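PDB 3OGR: beta-galactosidase from Trichoderma reesei, which probably hydrolyses terminal non-reducing beta-D-galactose residues from beta-D-galactosides, as a glycoside hydrolase of family 35. Local coordinates for residues E46-R51 / N320-F325. Numbering follows the deposited sequence.
With GAL (beta-D-galactopyranose), chain E.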
ATOM      1  N   GLU A  46       5.708  -1.361  -3.072  1.00  5.04           N
ATOM      2  CA  GLU A  46       4.833  -2.368  -2.496  1.00  5.15           C
ATOM      3  C   GLU A  46       3.360  -2.171  -2.941  1.00  5.99           C
ATOM      4  O   GLU A  46       2.849  -1.050  -2.848  1.00  5.90           O
ATOM      5  CB  GLU A  46       4.913  -2.290  -0.954  1.00  5.82           C
ATOM      6  CG  GLU A  46       4.204  -3.508  -0.273  1.00  4.99           C
ATOM      7  CD  GLU A  46       5.067  -4.752  -0.084  1.00  6.87           C
ATOM      8  OE1 GLU A  46       6.283  -4.693  -0.421  1.00  7.39           O
ATOM      9  OE2 GLU A  46       4.554  -5.725   0.513  1.00  6.11           O
ATOM     10  N   VAL A  47       2.723  -3.266  -3.326  1.00  4.87           N
ATOM     11  CA  VAL A  47       1.323  -3.321  -3.773  1.00  6.04           C
ATOM     12  C   VAL A  47       0.788  -4.628  -3.252  1.00  5.60           C
ATOM     13  O   VAL A  47       1.438  -5.656  -3.433  1.00  7.01           O
ATOM     14  CB  VAL A  47       1.166  -3.278  -5.285  1.00  5.97           C
ATOM     15  CG1 VAL A  47      -0.344  -3.436  -5.733  1.00  8.39           C
ATOM     16  CG2 VAL A  47       1.766  -1.950  -5.850  1.00  6.02           C
ATOM     17  N   HIS A  48      -0.402  -4.623  -2.673  1.00  7.14           N
ATOM     18  CA  HIS A  48      -0.976  -5.879  -2.139  1.00  6.22           C
ATOM     19  C   HIS A  48      -2.227  -6.238  -2.981  1.00  7.33           C
ATOM     20  O   HIS A  48      -3.247  -5.555  -2.863  1.00  7.07           O
ATOM     21  CB  HIS A  48      -1.360  -5.731  -0.663  1.00  6.32           C
ATOM     22  CG  HIS A  48      -0.167  -5.483   0.207  1.00  5.52           C
ATOM     23  ND1 HIS A  48      -0.248  -5.000   1.509  1.00  6.25           N
ATOM     24  CD2 HIS A  48       1.154  -5.667  -0.053  1.00  6.63           C
ATOM     25  CE1 HIS A  48       0.983  -4.884   1.994  1.00  5.59           C
ATOM     26  NE2 HIS A  48       1.846  -5.303   1.074  1.00  6.05           N
ATOM     27  N   PRO A  49      -2.127  -7.296  -3.789  1.00  7.84           N
ATOM     28  CA  PRO A  49      -3.249  -7.593  -4.730  1.00  6.85           C
ATOM     29  C   PRO A  49      -4.563  -7.795  -3.976  1.00  7.94           C
ATOM     30  O   PRO A  49      -5.605  -7.413  -4.484  1.00  7.53           O
ATOM     31  CB  PRO A  49      -2.813  -8.860  -5.470  1.00  9.09           C
ATOM     32  CG  PRO A  49      -1.622  -9.432  -4.657  1.00 13.10           C
ATOM     33  CD  PRO A  49      -0.948  -8.206  -3.920  1.00  8.70           C
ATOM     34  N   PHE A  50      -4.506  -8.324  -2.729  1.00  6.44           N
ATOM     35  CA  PHE A  50      -5.773  -8.609  -2.044  1.00  7.84           C
ATOM     36  C   PHE A  50      -6.471  -7.386  -1.511  1.00  7.29           C
ATOM     37  O   PHE A  50      -7.635  -7.458  -1.079  1.00  7.35           O
ATOM     38  CB  PHE A  50      -5.545  -9.627  -0.918  1.00  9.01           C
ATOM     39  CG  PHE A  50      -4.454  -9.182   0.034  1.00  7.54           C
ATOM     40  CD1 PHE A  50      -4.790  -8.285   1.105  1.00  6.83           C
ATOM     41  CD2 PHE A  50      -3.106  -9.600  -0.116  1.00  7.59           C
ATOM     42  CE1 PHE A  50      -3.777  -7.816   2.013  1.00  7.87           C
ATOM     43  CE2 PHE A  50      -2.120  -9.159   0.793  1.00  8.23           C
ATOM     44  CZ  PHE A  50      -2.460  -8.252   1.867  1.00  7.38           C
ATOM     45  N   ARG A  51      -5.797  -6.254  -1.570  1.00  6.59           N
ATOM     46  CA  ARG A  51      -6.395  -4.982  -1.138  1.00  7.18           C
ATOM     47  C   ARG A  51      -6.998  -4.198  -2.314  1.00  7.47           C
ATOM     48  O   ARG A  51      -7.532  -3.095  -2.106  1.00  7.16           O
ATOM     49  CB  ARG A  51      -5.330  -4.136  -0.424  1.00  6.25           C
ATOM     50  CG  ARG A  51      -5.226  -4.563   1.073  1.00  6.41           C
ATOM     51  CD  ARG A  51      -3.967  -3.964   1.746  1.00  6.65           C
ATOM     52  NE  ARG A  51      -4.205  -3.929   3.217  1.00  6.07           N
ATOM     53  CZ  ARG A  51      -3.253  -4.177   4.139  1.00  5.45           C
ATOM     54  NH1 ARG A  51      -2.009  -4.662   3.778  1.00  5.10           N
ATOM     55  NH2 ARG A  51      -3.550  -4.023   5.444  1.00  5.90           N
ATOM     56  N   ASN A 320      12.865  -1.100  -1.799  1.00  6.12           N
ATOM     57  CA  ASN A 320      11.413  -1.219  -1.964  1.00  5.96           C
ATOM     58  C   ASN A 320      10.681  -0.306  -1.027  1.00  7.64           C
ATOM     59  O   ASN A 320      11.028  -0.269   0.158  1.00  7.17           O
ATOM     60  CB  ASN A 320      10.984  -2.678  -1.678  1.00  6.03           C
ATOM     61  CG  ASN A 320       9.464  -2.853  -1.789  1.00  6.35           C
ATOM     62  OD1 ASN A 320       8.838  -2.538  -2.814  1.00  6.66           O
ATOM     63  ND2 ASN A 320       8.848  -3.323  -0.681  1.00  7.71           N
ATOM     64  N   ILE A 321       9.719   0.460  -1.555  1.00  5.64           N
ATOM     65  CA  ILE A 321       8.990   1.480  -0.783  1.00  6.09           C
ATOM     66  C   ILE A 321       7.668   0.909  -0.327  1.00  6.21           C
ATOM     67  O   ILE A 321       6.792   0.562  -1.154  1.00  5.93           O
ATOM     68  CB  ILE A 321       8.737   2.714  -1.733  1.00  4.69           C
ATOM     69  CG1 ILE A 321      10.069   3.326  -2.247  1.00  6.85           C
ATOM     70  CG2 ILE A 321       7.941   3.743  -0.956  1.00  7.57           C
ATOM     71  CD1 ILE A 321      11.150   3.551  -1.119  1.00  7.99           C
ATOM     72  N   TYR A 322       7.500   0.782   1.021  1.00  5.88           N
ATOM     73  CA  TYR A 322       6.305   0.207   1.600  1.00  5.60           C
ATOM     74  C   TYR A 322       5.503   1.331   2.286  1.00  6.01           C
ATOM     75  O   TYR A 322       6.060   1.920   3.203  1.00  6.41           O
ATOM     76  CB  TYR A 322       6.732  -0.856   2.658  1.00  5.60           C
ATOM     77  CG  TYR A 322       5.558  -1.596   3.279  1.00  5.39           C
ATOM     78  CD1 TYR A 322       4.665  -0.977   4.146  1.00  6.42           C
ATOM     79  CD2 TYR A 322       5.332  -2.975   2.984  1.00  6.79           C
ATOM     80  CE1 TYR A 322       3.567  -1.637   4.674  1.00  6.15           C
ATOM     81  CE2 TYR A 322       4.231  -3.660   3.514  1.00  4.65           C
ATOM     82  CZ  TYR A 322       3.345  -2.990   4.330  1.00  5.84           C
ATOM     83  OH  TYR A 322       2.239  -3.681   4.800  1.00  5.75           O
ATOM     84  N   MET A 323       4.257   1.610   1.910  1.00  4.97           N
ATOM     85  CA  MET A 323       3.556   1.141   0.670  1.00  6.11           C
ATOM     86  C   MET A 323       3.826   2.148  -0.435  1.00  6.12           C
ATOM     87  O   MET A 323       4.147   3.342  -0.180  1.00  6.91           O
ATOM     88  CB  MET A 323       2.038   1.159   0.931  1.00  5.43           C
ATOM     89  CG  MET A 323       1.634   0.164   2.047  1.00  5.33           C
ATOM     90  SD  MET A 323       1.988  -1.522   1.676  1.00  6.04           S
ATOM     91  CE  MET A 323       0.835  -1.829   0.305  1.00  6.99           C
ATOM     92  N   THR A 324       3.627   1.667  -1.667  1.00  6.65           N
ATOM     93  CA  THR A 324       3.571   2.588  -2.837  1.00  5.85           C
ATOM     94  C   THR A 324       2.125   2.826  -3.226  1.00  5.01           C
ATOM     95  O   THR A 324       1.739   3.951  -3.498  1.00  5.75           O
ATOM     96  CB  THR A 324       4.465   2.049  -3.957  1.00  6.20           C
ATOM     97  OG1 THR A 324       5.840   2.140  -3.500  1.00  7.24           O
ATOM     98  CG2 THR A 324       4.399   2.903  -5.239  1.00  8.97           C
ATOM     99  N   PHE A 325       1.287   1.761  -3.257  1.00  6.27           N
ATOM    100  CA  PHE A 325      -0.148   1.863  -3.351  1.00  7.18           C
ATOM    101  C   PHE A 325      -0.721   0.951  -2.258  1.00  6.48           C
ATOM    102  O   PHE A 325      -0.397  -0.232  -2.231  1.00  6.94           O
ATOM    103  CB  PHE A 325      -0.673   1.376  -4.718  1.00  6.69           C
ATOM    104  CG  PHE A 325      -2.155   1.178  -4.733  1.00  6.62           C
ATOM    105  CD1 PHE A 325      -3.029   2.282  -4.625  1.00  7.16           C
ATOM    106  CD2 PHE A 325      -2.693  -0.124  -4.743  1.00  6.84           C
ATOM    107  CE1 PHE A 325      -4.472   2.084  -4.618  1.00  7.75           C
ATOM    108  CE2 PHE A 325      -4.112  -0.322  -4.763  1.00  8.36           C
ATOM    109  CZ  PHE A 325      -4.983   0.797  -4.657  1.00  8.20           C
TER
HETATM  110  C1  GAL E1024       6.937  -3.806   8.740  1.00 10.08           C
HETATM  111  C2  GAL E1024       6.177  -5.137   8.424  1.00  6.81           C
HETATM  112  C3  GAL E1024       5.047  -4.879   7.447  1.00  5.84           C
HETATM  113  C4  GAL E1024       4.130  -3.771   7.981  1.00  6.90           C
HETATM  114  C5  GAL E1024       4.989  -2.546   8.277  1.00  6.68           C
HETATM  115  C6  GAL E1024       4.226  -1.390   8.959  1.00  7.35           C
HETATM  116  O1  GAL E1024       7.761  -3.915   9.900  1.00 14.91           O
HETATM  117  O2  GAL E1024       7.102  -6.036   7.818  1.00  7.66           O
HETATM  118  O3  GAL E1024       4.282  -6.063   7.279  1.00  6.67           O
HETATM  119  O4  GAL E1024       3.552  -4.257   9.191  1.00  7.98           O
HETATM  120  O5  GAL E1024       6.011  -2.888   9.236  1.00  9.67           O
HETATM  121  O6  GAL E1024       3.233  -0.907   8.056  1.00  8.98           O
HETATM  122  O   HOH W   1      -1.998  -2.379  -1.947  1.00  8.31           O
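E46 and N320 each carry CG anti to the backbone N (chi1 -170° and 178°), and a bend at chi2 swings the carboxylate of E46 round to the amide; the side chains cross obliquely, their planes 53° apart. There N320 ND2 donates to E46 OE1 at 2.9 Å, almost in line with the C-O bond, while N320 OD1 is hydrogen-bonded to S44. E46 OE2 presents its anti lone pair to H48 NE2, 2.8 Å away and in the imidazole plane; H48 ND1 accepts from R51 NH1, and R51 NE is hydrogen-bonded to N329. S74 adds a hydrogen bond to OE1 and R114 a salt bridge to OE2, so the buried carboxylate is gripped at both oxygens and its rotation fixed. Replacing this glutamate by an alanine is likely to leave R114 without its counter-charge and the imidazole of H48 less firmly oriented.

M323, reached through a cis peptide bond, shows how one thioether can serve two rings. Its folded chain lays CE over the centre of the H48 ring, a CH-pi contact 3.5 Å from the centroid, and sets SD over a face of Y322. Y322 OH lies at the edge of the imidazole, 3.3 Å from H48 CE1, and is hydrogen-bonded to Y342. Y322 CE1 also approaches O6 of the bound galactose at 3.5 Å, and H48 lies beside Y76, which binds the sugar.

Along the backbone, E46 N donates to I321 O, which T324 OG1 meets from the opposite face; E46 O accepts from both T324 N and F325 N.

The contact thus joins the ends of parallel neighbours 38-47 and 318-321, first and last strands of the TIM barrel, with strand 72-76 beside E46 and helix 58-67 packed against V47, T324 and F325.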